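Local coordinates for protein N-isopropylammelide isopropylaminohydrolase (Burkholderia multivorans ATCC 17616, PDB 6NBO) that is an amidohydrolase-family metalloenzyme with a TIM-barrel fold that carries zinc ions in its barrel, at residues A[240-243]-A[244-247]. Sequence-based numbering, arbitrary orientation. Where two conformers were deposited one is given.
Sequences LGMQ and HKVT
M242 and K245 close a tight reversal of the chain between helix 223-239 and strand 246-250. The amide N of K245 donates to M242 O at 3.2 Å. Q243 and H244 are the corner residues of this type II turn, and H244 takes the positive phi of the third position. A water adds a second grip on M242 O: it donates to that oxygen at 2.7 Å and accepts from V246 N, so the turn is tied to the first residue of the strand.

The packed side is built by M242 and V246, both buried against F205 of helix 197-211, L215 of the neighbouring strand and T237 of helix 223-239. M242 bends at its third torsion (chi3 69°), which brings its methyl CE within 4.0 Å of K245 CB; the two side chains cross at about a right angle.

The corner, by contrast, faces solvent. Q243 and H244 run side by side there, but H244 was modelled in two positions, so the exact place of its imidazole beside the Q243 chain is doubtful. The amide of Q243 is held from elsewhere, its NE2 hydrogen-bonded to E271 O. K245 starts toward M242, but its chain leads off and its NZ is hydrogen-bonded to G212 O; a water also joins this NZ to G241 O through weak bonds.

G241 ends the preceding helix in a Schellman motif. Helix end, type II turn and strand start follow in quick succession, as in a short alpha-to-beta connection of a TIM barrel, here leading into the strand that ends at the zinc ligand H250.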
loop_
_atom_site.group_PDB
_atom_site.type_symbol
_atom_site.label_atom_id
_atom_site.label_comp_id
_atom_site.label_asym_id
_atom_site.label_seq_id
_atom_site.Cartn_x
_atom_site.Cartn_y
_atom_site.Cartn_z
ATOM N N LEU A 240 -24.928 3.067 2.038
ATOM C CA LEU A 240 -24.602 3.997 0.963
ATOM C C LEU A 240 -24.211 3.304 -0.339
ATOM O O LEU A 240 -23.845 3.985 -1.302
ATOM C CB LEU A 240 -23.481 4.935 1.406
ATOM C CG LEU A 240 -23.874 5.844 2.572
ATOM C CD1 LEU A 240 -22.685 6.672 3.038
ATOM C CD2 LEU A 240 -25.035 6.741 2.160
ATOM N N GLY A 241 -24.285 1.977 -0.394
ATOM C CA GLY A 241 -23.871 1.266 -1.594
ATOM C C GLY A 241 -22.430 1.519 -1.981
ATOM O O GLY A 241 -22.119 1.623 -3.173
ATOM N N MET A 242 -21.537 1.614 -1.002
ATOM C CA MET A 242 -20.135 1.924 -1.289
ATOM C C MET A 242 -19.303 0.661 -1.480
ATOM O O MET A 242 -18.259 0.449 -0.865
ATOM C CB MET A 242 -19.567 2.817 -0.201
ATOM C CG MET A 242 -20.157 4.212 -0.268
ATOM S SD MET A 242 -19.302 5.389 0.758
ATOM C CE MET A 242 -17.744 5.527 -0.115
ATOM N N GLN A 243 -19.796 -0.155 -2.407
ATOM C CA GLN A 243 -19.173 -1.406 -2.811
ATOM C C GLN A 243 -17.742 -1.203 -3.283
ATOM O O GLN A 243 -17.478 -0.394 -4.176
ATOM C CB GLN A 243 -20.008 -2.012 -3.943
ATOM C CG GLN A 243 -19.677 -3.432 -4.292
ATOM C CD GLN A 243 -20.137 -4.395 -3.229
ATOM O OE1 GLN A 243 -20.892 -4.022 -2.330
ATOM N NE2 GLN A 243 -19.682 -5.642 -3.318
ATOM N N HIS A 244 -16.820 -1.971 -2.701
ATOM C CA HIS A 244 -15.422 -1.943 -3.117
ATOM C C HIS A 244 -14.828 -0.535 -3.024
ATOM O O HIS A 244 -13.928 -0.186 -3.792
ATOM C CB HIS A 244 -15.256 -2.494 -4.547
ATOM C CG HIS A 244 -15.632 -3.942 -4.709
ATOM N ND1 HIS A 244 -16.886 -4.348 -5.111
ATOM C CD2 HIS A 244 -14.903 -5.076 -4.570
ATOM C CE1 HIS A 244 -16.924 -5.668 -5.189
ATOM N NE2 HIS A 244 -15.735 -6.135 -4.868
ATOM N N LYS A 245 -15.332 0.285 -2.115
ATOM C CA LYS A 245 -14.791 1.622 -1.916
ATOM C C LYS A 245 -14.288 1.867 -0.502
ATOM O O LYS A 245 -13.829 2.977 -0.211
ATOM C CB LYS A 245 -15.844 2.680 -2.271
ATOM C CG LYS A 245 -15.983 2.899 -3.772
ATOM C CD LYS A 245 -17.050 3.927 -4.082
ATOM C CE LYS A 245 -16.476 5.159 -4.761
ATOM N NZ LYS A 245 -17.549 6.165 -5.026
ATOM N N VAL A 246 -14.340 0.872 0.384
ATOM C CA VAL A 246 -13.893 1.044 1.766
ATOM C C VAL A 246 -12.802 0.025 2.069
ATOM O O VAL A 246 -12.915 -1.149 1.706
ATOM C CB VAL A 246 -15.074 0.908 2.755
ATOM C CG1 VAL A 246 -14.572 0.897 4.213
ATOM C CG2 VAL A 246 -16.061 2.043 2.548
ATOM N N THR A 247 -11.737 0.487 2.723
ATOM C CA THR A 247 -10.624 -0.333 3.171
ATOM C C THR A 247 -10.489 -0.141 4.674
ATOM O O THR A 247 -10.641 0.982 5.180
ATOM C CB THR A 247 -9.325 0.090 2.445
ATOM O OG1 THR A 247 -9.501 -0.078 1.035
ATOM C CG2 THR A 247 -8.107 -0.712 2.907
HETATM O O HOH W 1 -20.281 4.071 -4.517
HETATM O O HOH W 2 -16.523 -1.266 0.240
#